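Core protein VP7 (PDB 1BVP) forms, as a homotrimer, the 260 capsomers that coat the VP3 scaffold of the bluetongue virus core and takes part in binding the host cell surface. Local coordinates at residues 63-72 against 83-94; 282-291 against 306-314. All coordinates share one frame; numbering follows the deposited sequence.

Contact 1 of 2, residues 63-72 against 83-94; sequences FMCLDMMLSA and DYTQHMATIGVL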
loop_
_atom_site.group_PDB
_atom_site.type_symbol
_atom_site.label_atom_id
_atom_site.label_comp_id
_atom_site.label_asym_id
_atom_site.label_seq_id
_atom_site.Cartn_x
_atom_site.Cartn_y
_atom_site.Cartn_z
ATOM N N PHE A 63 0.727 -32.871 0.682
ATOM C CA PHE A 63 -0.637 -33.274 0.387
ATOM C C PHE A 63 -1.535 -33.081 1.582
ATOM O O PHE A 63 -2.713 -32.779 1.425
ATOM C CB PHE A 63 -0.699 -34.701 -0.077
ATOM C CG PHE A 63 -0.026 -34.934 -1.392
ATOM C CD1 PHE A 63 0.108 -33.902 -2.323
ATOM C CD2 PHE A 63 0.480 -36.196 -1.711
ATOM C CE1 PHE A 63 0.733 -34.129 -3.549
ATOM C CE2 PHE A 63 1.105 -36.423 -2.934
ATOM C CZ PHE A 63 1.235 -35.397 -3.855
ATOM N N MET A 64 -0.967 -33.183 2.785
ATOM C CA MET A 64 -1.756 -33.002 4.001
ATOM C C MET A 64 -2.158 -31.535 4.080
ATOM O O MET A 64 -3.274 -31.199 4.442
ATOM C CB MET A 64 -0.943 -33.389 5.239
ATOM C CG MET A 64 -1.700 -33.118 6.512
ATOM S SD MET A 64 -0.751 -33.289 7.989
ATOM C CE MET A 64 0.487 -31.947 7.876
ATOM N N CYS A 65 -1.226 -30.660 3.738
ATOM C CA CYS A 65 -1.486 -29.233 3.745
ATOM C C CYS A 65 -2.510 -28.864 2.671
ATOM O O CYS A 65 -3.454 -28.092 2.933
ATOM C CB CYS A 65 -0.196 -28.521 3.507
ATOM S SG CYS A 65 0.833 -28.560 4.955
ATOM N N LEU A 66 -2.349 -29.444 1.479
ATOM C CA LEU A 66 -3.290 -29.217 0.393
ATOM C C LEU A 66 -4.698 -29.632 0.842
ATOM O O LEU A 66 -5.665 -28.883 0.676
ATOM C CB LEU A 66 -2.862 -30.002 -0.833
ATOM C CG LEU A 66 -3.672 -29.844 -2.129
ATOM C CD1 LEU A 66 -3.959 -28.397 -2.454
ATOM C CD2 LEU A 66 -2.871 -30.473 -3.257
ATOM N N ASP A 67 -4.812 -30.795 1.475
ATOM C CA ASP A 67 -6.117 -31.261 1.954
ATOM C C ASP A 67 -6.733 -30.292 2.929
ATOM O O ASP A 67 -7.935 -30.031 2.892
ATOM C CB ASP A 67 -6.001 -32.616 2.663
ATOM C CG ASP A 67 -6.159 -33.791 1.722
ATOM O OD1 ASP A 67 -6.698 -33.618 0.608
ATOM O OD2 ASP A 67 -5.748 -34.903 2.103
ATOM N N MET A 68 -5.903 -29.799 3.837
ATOM C CA MET A 68 -6.349 -28.881 4.865
ATOM C C MET A 68 -6.757 -27.541 4.306
ATOM O O MET A 68 -7.752 -26.969 4.752
ATOM C CB MET A 68 -5.268 -28.735 5.916
ATOM C CG MET A 68 -5.094 -29.995 6.738
ATOM S SD MET A 68 -3.932 -29.776 8.072
ATOM C CE MET A 68 -4.432 -31.154 9.054
ATOM N N MET A 69 -6.002 -27.044 3.327
ATOM C CA MET A 69 -6.317 -25.780 2.664
ATOM C C MET A 69 -7.678 -25.940 1.928
ATOM O O MET A 69 -8.612 -25.191 2.186
ATOM C CB MET A 69 -5.190 -25.439 1.690
ATOM C CG MET A 69 -5.321 -24.114 0.914
ATOM S SD MET A 69 -6.202 -24.298 -0.660
ATOM C CE MET A 69 -7.371 -22.980 -0.585
ATOM N N LEU A 70 -7.842 -26.995 1.128
ATOM C CA LEU A 70 -9.099 -27.183 0.414
ATOM C C LEU A 70 -10.284 -27.347 1.335
ATOM O O LEU A 70 -11.342 -26.770 1.090
ATOM C CB LEU A 70 -9.021 -28.352 -0.576
ATOM C CG LEU A 70 -7.889 -28.187 -1.605
ATOM C CD1 LEU A 70 -7.681 -29.433 -2.408
ATOM C CD2 LEU A 70 -8.148 -26.969 -2.505
ATOM N N SER A 71 -10.119 -28.084 2.424
ATOM C CA SER A 71 -11.247 -28.272 3.348
ATOM C C SER A 71 -11.637 -26.979 4.049
ATOM O O SER A 71 -12.818 -26.677 4.192
ATOM C CB SER A 71 -10.966 -29.385 4.372
ATOM O OG SER A 71 -10.832 -30.628 3.690
ATOM N N ALA A 72 -10.652 -26.183 4.452
ATOM C CA ALA A 72 -10.969 -24.926 5.127
ATOM C C ALA A 72 -11.630 -23.936 4.161
ATOM O O ALA A 72 -12.459 -23.138 4.585
ATOM C CB ALA A 72 -9.704 -24.306 5.726
ATOM N N ASP A 83 -1.290 -38.490 -8.761
ATOM C CA ASP A 83 -0.482 -38.620 -7.562
ATOM C C ASP A 83 -1.177 -38.182 -6.307
ATOM O O ASP A 83 -0.824 -38.620 -5.220
ATOM C CB ASP A 83 0.822 -37.822 -7.720
ATOM C CG ASP A 83 1.720 -38.386 -8.809
ATOM O OD1 ASP A 83 1.494 -39.546 -9.241
ATOM O OD2 ASP A 83 2.651 -37.681 -9.257
ATOM N N TYR A 84 -2.166 -37.314 -6.444
ATOM C CA TYR A 84 -2.869 -36.801 -5.282
ATOM C C TYR A 84 -4.352 -36.972 -5.418
ATOM O O TYR A 84 -4.942 -36.699 -6.476
ATOM C CB TYR A 84 -2.536 -35.318 -5.082
ATOM C CG TYR A 84 -3.510 -34.560 -4.192
ATOM C CD1 TYR A 84 -3.428 -34.640 -2.798
ATOM C CD2 TYR A 84 -4.524 -33.774 -4.734
ATOM C CE1 TYR A 84 -4.325 -33.966 -1.966
ATOM C CE2 TYR A 84 -5.435 -33.094 -3.895
ATOM C CZ TYR A 84 -5.325 -33.202 -2.515
ATOM O OH TYR A 84 -6.245 -32.594 -1.690
ATOM N N THR A 85 -4.966 -37.399 -4.327
ATOM C CA THR A 85 -6.407 -37.559 -4.290
ATOM C C THR A 85 -6.894 -36.862 -3.035
ATOM O O THR A 85 -6.432 -37.147 -1.943
ATOM C CB THR A 85 -6.794 -39.029 -4.282
ATOM O OG1 THR A 85 -6.104 -39.678 -5.363
ATOM C CG2 THR A 85 -8.303 -39.189 -4.482
ATOM N N GLN A 86 -7.777 -35.899 -3.193
ATOM C CA GLN A 86 -8.278 -35.165 -2.052
ATOM C C GLN A 86 -9.085 -36.048 -1.103
ATOM O O GLN A 86 -9.955 -36.795 -1.536
ATOM C CB GLN A 86 -9.098 -33.964 -2.544
ATOM C CG GLN A 86 -9.917 -33.228 -1.490
ATOM C CD GLN A 86 -10.623 -32.002 -2.047
ATOM O OE1 GLN A 86 -10.731 -31.838 -3.263
ATOM N NE2 GLN A 86 -11.103 -31.139 -1.167
ATOM N N HIS A 87 -8.815 -35.904 0.195
ATOM C CA HIS A 87 -9.496 -36.649 1.248
ATOM C C HIS A 87 -10.464 -35.783 1.939
ATOM O O HIS A 87 -10.085 -35.008 2.795
ATOM C CB HIS A 87 -8.502 -37.176 2.269
ATOM C CG HIS A 87 -7.508 -38.105 1.670
ATOM N ND1 HIS A 87 -7.777 -39.445 1.480
ATOM C CD2 HIS A 87 -6.326 -37.863 1.049
ATOM C CE1 HIS A 87 -6.814 -39.985 0.749
ATOM N NE2 HIS A 87 -5.922 -39.046 0.476
ATOM N N MET A 88 -11.731 -36.002 1.630
ATOM C CA MET A 88 -12.832 -35.236 2.193
ATOM C C MET A 88 -12.957 -35.343 3.717
ATOM O O MET A 88 -13.500 -34.435 4.368
ATOM C CB MET A 88 -14.128 -35.670 1.514
ATOM C CG MET A 88 -14.020 -35.701 -0.011
ATOM S SD MET A 88 -13.665 -34.059 -0.668
ATOM C CE MET A 88 -15.138 -33.073 -0.013
ATOM N N ALA A 89 -12.443 -36.431 4.291
ATOM C CA ALA A 89 -12.494 -36.610 5.745
ATOM C C ALA A 89 -11.683 -35.554 6.514
ATOM O O ALA A 89 -11.827 -35.439 7.741
ATOM C CB ALA A 89 -11.986 -37.983 6.112
ATOM N N THR A 90 -10.823 -34.808 5.805
ATOM C CA THR A 90 -9.982 -33.788 6.421
ATOM C C THR A 90 -10.792 -32.770 7.217
ATOM O O THR A 90 -10.348 -32.281 8.261
ATOM C CB THR A 90 -9.118 -33.114 5.390
ATOM O OG1 THR A 90 -8.358 -34.102 4.673
ATOM C CG2 THR A 90 -8.165 -32.168 6.041
ATOM N N ILE A 91 -12.026 -32.533 6.793
ATOM C CA ILE A 91 -12.882 -31.590 7.504
ATOM C C ILE A 91 -13.082 -32.057 8.954
ATOM O O ILE A 91 -13.143 -31.244 9.869
ATOM C CB ILE A 91 -14.247 -31.380 6.757
ATOM C CG1 ILE A 91 -15.077 -30.333 7.483
ATOM C CG2 ILE A 91 -15.043 -32.668 6.650
ATOM C CD1 ILE A 91 -14.476 -28.954 7.402
ATOM N N GLY A 92 -13.151 -33.378 9.148
ATOM C CA GLY A 92 -13.316 -33.959 10.473
ATOM C C GLY A 92 -12.049 -33.744 11.283
ATOM O O GLY A 92 -12.088 -33.512 12.481
ATOM N N VAL A 93 -10.909 -33.845 10.631
ATOM C CA VAL A 93 -9.661 -33.594 11.308
ATOM C C VAL A 93 -9.646 -32.153 11.831
ATOM O O VAL A 93 -9.400 -31.897 13.003
ATOM C CB VAL A 93 -8.506 -33.730 10.334
ATOM C CG1 VAL A 93 -7.226 -33.321 11.012
ATOM C CG2 VAL A 93 -8.462 -35.165 9.758
ATOM N N LEU A 94 -9.921 -31.206 10.947
ATOM C CA LEU A 94 -9.914 -29.794 11.305
ATOM C C LEU A 94 -10.976 -29.355 12.321
ATOM O O LEU A 94 -10.847 -28.287 12.937
ATOM C CB LEU A 94 -10.043 -28.961 10.049
ATOM C CG LEU A 94 -8.851 -28.336 9.352
ATOM C CD1 LEU A 94 -7.542 -28.883 9.809
ATOM C CD2 LEU A 94 -9.058 -28.536 7.887
#
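D67 and Y84 meet where a carboxylate reaches the rim of a phenol ring: Y84 OH donates to D67 OD1 at 2.6 Å, with the carboxylate and ring planes turned 46° apart. H87 N donates to D67 OD1 at 3.1 Å, nearly straight, from the opposite face of the carboxylate plane, so two donors grip one buried atom. D67 OD2 turns to the ring edge of H87 and has partners beyond the contact, a salt bridge to R46 and a hydrogen bond with Y40 OH. Aspartate suits this place because its two oxygens can serve all these groups.

One face of Y84 is covered too. Its CG stands anti to the backbone N (chi1 162°), which carries the ring toward 63-72, where L66 CD2 sits over its centre in a CH-pi contact, 3.7 Å from the centroid. Y84 CB in turn lies over one face of F63. Farther along, the extended M68 puts CE 3.9 Å from L94 CD1. T90 OG1 and T90 N both donate to H87 O, which closes the type I turn H87 to T90 ahead of helix 90-94; the axes of 90-94 and 63-72 cross at -83° within the helical domain of VP7.

Contact 2 of 2, residues 282-291 against 306-314; sequences RTAILNRTTL and SILTLLLLS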
loop_
_atom_site.group_PDB
_atom_site.type_symbol
_atom_site.label_atom_id
_atom_site.label_comp_id
_atom_site.label_asym_id
_atom_site.label_seq_id
_atom_site.Cartn_x
_atom_site.Cartn_y
_atom_site.Cartn_z
ATOM N N ARG A 282 -2.377 -24.047 -8.698
ATOM C CA ARG A 282 -3.049 -22.799 -8.343
ATOM C C ARG A 282 -4.212 -22.556 -9.304
ATOM O O ARG A 282 -5.340 -22.274 -8.886
ATOM C CB ARG A 282 -2.085 -21.617 -8.364
ATOM C CG ARG A 282 -2.794 -20.332 -7.929
ATOM C CD ARG A 282 -2.751 -19.275 -9.022
ATOM N NE ARG A 282 -1.383 -18.972 -9.453
ATOM C CZ ARG A 282 -0.894 -19.266 -10.658
ATOM N NH1 ARG A 282 -1.667 -19.863 -11.563
ATOM N NH2 ARG A 282 0.383 -19.017 -10.936
ATOM N N THR A 283 -3.939 -22.654 -10.598
ATOM C CA THR A 283 -4.995 -22.496 -11.589
ATOM C C THR A 283 -6.174 -23.447 -11.322
ATOM O O THR A 283 -7.337 -23.022 -11.278
ATOM C CB THR A 283 -4.469 -22.809 -12.956
ATOM O OG1 THR A 283 -3.376 -21.942 -13.235
ATOM C CG2 THR A 283 -5.553 -22.655 -13.962
ATOM N N ALA A 284 -5.877 -24.731 -11.110
ATOM C CA ALA A 284 -6.925 -25.724 -10.831
ATOM C C ALA A 284 -7.745 -25.397 -9.589
ATOM O O ALA A 284 -8.957 -25.579 -9.581
ATOM C CB ALA A 284 -6.326 -27.107 -10.701
ATOM N N ILE A 285 -7.094 -24.947 -8.525
ATOM C CA ILE A 285 -7.819 -24.602 -7.314
ATOM C C ILE A 285 -8.674 -23.352 -7.557
ATOM O O ILE A 285 -9.845 -23.324 -7.186
ATOM C CB ILE A 285 -6.837 -24.368 -6.126
ATOM C CG1 ILE A 285 -6.063 -25.645 -5.820
ATOM C CG2 ILE A 285 -7.574 -23.885 -4.896
ATOM C CD1 ILE A 285 -4.885 -25.419 -4.919
ATOM N N LEU A 286 -8.122 -22.331 -8.205
ATOM C CA LEU A 286 -8.897 -21.111 -8.438
ATOM C C LEU A 286 -10.092 -21.307 -9.396
ATOM O O LEU A 286 -11.085 -20.566 -9.307
ATOM C CB LEU A 286 -7.979 -19.963 -8.862
ATOM C CG LEU A 286 -7.121 -19.404 -7.713
ATOM C CD1 LEU A 286 -6.116 -18.399 -8.189
ATOM C CD2 LEU A 286 -7.984 -18.804 -6.600
ATOM N N ASN A 287 -10.044 -22.339 -10.250
ATOM C CA ASN A 287 -11.165 -22.631 -11.177
ATOM C C ASN A 287 -12.439 -22.987 -10.463
ATOM O O ASN A 287 -13.499 -23.036 -11.063
ATOM C CB ASN A 287 -10.857 -23.794 -12.129
ATOM C CG ASN A 287 -9.909 -23.392 -13.235
ATOM O OD1 ASN A 287 -9.809 -22.200 -13.563
ATOM N ND2 ASN A 287 -9.195 -24.364 -13.813
ATOM N N ARG A 288 -12.321 -23.310 -9.191
ATOM C CA ARG A 288 -13.458 -23.714 -8.394
ATOM C C ARG A 288 -13.976 -22.535 -7.602
ATOM O O ARG A 288 -14.774 -22.708 -6.686
ATOM C CB ARG A 288 -13.004 -24.818 -7.433
ATOM C CG ARG A 288 -13.299 -26.254 -7.831
ATOM C CD ARG A 288 -12.559 -26.792 -9.046
ATOM N NE ARG A 288 -13.453 -26.936 -10.194
ATOM C CZ ARG A 288 -14.717 -27.374 -10.150
ATOM N NH1 ARG A 288 -15.306 -27.770 -9.012
ATOM N NH2 ARG A 288 -15.460 -27.259 -11.244
ATOM N N THR A 289 -13.498 -21.338 -7.929
ATOM C CA THR A 289 -13.898 -20.125 -7.222
ATOM C C THR A 289 -14.333 -19.019 -8.194
ATOM O O THR A 289 -14.330 -19.202 -9.418
ATOM C CB THR A 289 -12.726 -19.593 -6.352
ATOM O OG1 THR A 289 -11.726 -19.008 -7.195
ATOM C CG2 THR A 289 -12.074 -20.738 -5.551
ATOM N N THR A 290 -14.691 -17.859 -7.651
ATOM C CA THR A 290 -15.115 -16.738 -8.486
ATOM C C THR A 290 -13.949 -15.812 -8.776
ATOM O O THR A 290 -14.122 -14.738 -9.354
ATOM C CB THR A 290 -16.255 -15.952 -7.840
ATOM O OG1 THR A 290 -15.924 -15.651 -6.484
ATOM C CG2 THR A 290 -17.524 -16.778 -7.860
ATOM N N LEU A 291 -12.759 -16.253 -8.389
ATOM C CA LEU A 291 -11.544 -15.508 -8.588
ATOM C C LEU A 291 -10.906 -15.916 -9.909
ATOM O O LEU A 291 -11.128 -17.023 -10.405
ATOM C CB LEU A 291 -10.557 -15.848 -7.477
ATOM C CG LEU A 291 -10.261 -15.053 -6.208
ATOM C CD1 LEU A 291 -11.138 -13.882 -6.014
ATOM C CD2 LEU A 291 -10.362 -16.010 -5.037
ATOM N N SER A 306 -13.608 -15.442 -0.825
ATOM C CA SER A 306 -12.506 -15.060 -1.700
ATOM C C SER A 306 -11.299 -14.652 -0.898
ATOM O O SER A 306 -10.184 -15.118 -1.173
ATOM C CB SER A 306 -12.938 -13.916 -2.583
ATOM O OG SER A 306 -14.118 -14.319 -3.234
ATOM N N ILE A 307 -11.513 -13.791 0.096
ATOM C CA ILE A 307 -10.399 -13.335 0.907
ATOM C C ILE A 307 -9.701 -14.511 1.595
ATOM O O ILE A 307 -8.476 -14.637 1.539
ATOM C CB ILE A 307 -10.858 -12.340 1.945
ATOM C CG1 ILE A 307 -11.568 -11.171 1.263
ATOM C CG2 ILE A 307 -9.664 -11.865 2.723
ATOM C CD1 ILE A 307 -10.651 -10.351 0.346
ATOM N N LEU A 308 -10.493 -15.391 2.200
ATOM C CA LEU A 308 -9.975 -16.554 2.896
ATOM C C LEU A 308 -9.156 -17.426 1.968
ATOM O O LEU A 308 -8.018 -17.830 2.293
ATOM C CB LEU A 308 -11.124 -17.383 3.409
ATOM C CG LEU A 308 -11.108 -17.854 4.855
ATOM C CD1 LEU A 308 -11.650 -19.251 4.832
ATOM C CD2 LEU A 308 -9.725 -17.837 5.442
ATOM N N THR A 309 -9.753 -17.757 0.831
ATOM C CA THR A 309 -9.083 -18.581 -0.162
ATOM C C THR A 309 -7.730 -17.987 -0.580
ATOM O O THR A 309 -6.753 -18.712 -0.758
ATOM C CB THR A 309 -9.985 -18.765 -1.391
ATOM O OG1 THR A 309 -11.239 -19.360 -0.998
ATOM C CG2 THR A 309 -9.320 -19.632 -2.410
ATOM N N LEU A 310 -7.667 -16.670 -0.734
ATOM C CA LEU A 310 -6.421 -16.025 -1.110
ATOM C C LEU A 310 -5.420 -16.193 0.007
ATOM O O LEU A 310 -4.283 -16.598 -0.261
ATOM C CB LEU A 310 -6.616 -14.531 -1.442
ATOM C CG LEU A 310 -7.404 -14.325 -2.744
ATOM C CD1 LEU A 310 -7.852 -12.907 -2.836
ATOM C CD2 LEU A 310 -6.585 -14.739 -3.947
ATOM N N LEU A 311 -5.818 -15.892 1.246
ATOM C CA LEU A 311 -4.902 -16.031 2.384
ATOM C C LEU A 311 -4.399 -17.466 2.547
ATOM O O LEU A 311 -3.193 -17.717 2.651
ATOM C CB LEU A 311 -5.575 -15.590 3.668
ATOM C CG LEU A 311 -5.892 -14.110 3.616
ATOM C CD1 LEU A 311 -6.441 -13.700 4.957
ATOM C CD2 LEU A 311 -4.625 -13.320 3.276
ATOM N N LEU A 312 -5.339 -18.402 2.514
ATOM C CA LEU A 312 -5.030 -19.810 2.631
ATOM C C LEU A 312 -4.092 -20.275 1.485
ATOM O O LEU A 312 -3.074 -20.961 1.717
ATOM C CB LEU A 312 -6.347 -20.588 2.666
ATOM C CG LEU A 312 -6.929 -21.174 3.978
ATOM C CD1 LEU A 312 -6.522 -20.431 5.188
ATOM C CD2 LEU A 312 -8.430 -21.258 3.887
ATOM N N LEU A 313 -4.379 -19.853 0.256
ATOM C CA LEU A 313 -3.530 -20.236 -0.875
ATOM C C LEU A 313 -2.137 -19.623 -0.783
ATOM O O LEU A 313 -1.168 -20.252 -1.167
ATOM C CB LEU A 313 -4.170 -19.810 -2.171
ATOM C CG LEU A 313 -4.511 -20.884 -3.179
ATOM C CD1 LEU A 313 -4.863 -20.143 -4.447
ATOM C CD2 LEU A 313 -3.354 -21.843 -3.430
ATOM N N SER A 314 -2.033 -18.394 -0.283
ATOM C CA SER A 314 -0.744 -17.724 -0.134
ATOM C C SER A 314 0.145 -18.504 0.830
ATOM O O SER A 314 1.334 -18.737 0.561
ATOM C CB SER A 314 -0.950 -16.300 0.374
ATOM O OG SER A 314 0.289 -15.621 0.337
#
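Segments 282-286 and 306-314 run nearly antiparallel, their axes at 159° and 12.1 Å apart at closest approach, while the chain runs on through 287-291 and brings L291 up to S306. At that separation the two helices meet through their side chains. L313 carries the end next to R282: its CD1 lies 4.0 Å from L286 CD2, where the two leucines meet at a slant, and its CD2 slides past I285 CD1, the two side chains running in opposite directions. Leucine and isoleucine suit this interface because their branches pack without needing polar partners. R282 adds only its aliphatic part, CG crossing L313 at about a right angle; its NE is bonded to V270 O, and its NH2 to H279 and S272 O.

The two antiparallel helices, consecutive in the chain, belong to the helical domain of VP7, with helix 55-73 against I285 and T309. L286 to T289 form a type I turn, in which T289 OG1 donates to L286 O at 2.7 Å. T289 OG1 also accepts from L291 N at 3.2 Å, making an ST turn that a threonine can supply with one small polar group. Beyond it, L291 sets both methyls against the second helix: CD1 rests 3.9 Å from S306 CB, and L291 CD2 reaches L310 CG at 4.1 Å. S306, small enough to admit the leucine, directs its OG to D303.

Both contacts are largely buried and belong to the same helical domain, but contact 1 lies farther out, its centre about 27 Å from the centre of the chain against 13 Å for that of contact 2. Contact 1 sets helix 55-73 against a loop and a short helix, and a buried carboxylate with several donors gives it a polar centre; contact 2 joins helices 276-286 and 304-323 through aliphatic side chains, with no hydrogen bond between its segments. They meet directly: L66 and L70 are shared, touching Y84 in contact 1 and I285 in contact 2, and A72 packs on L312. S314, at the end of contact 2, also packs on R111 of the second subunit.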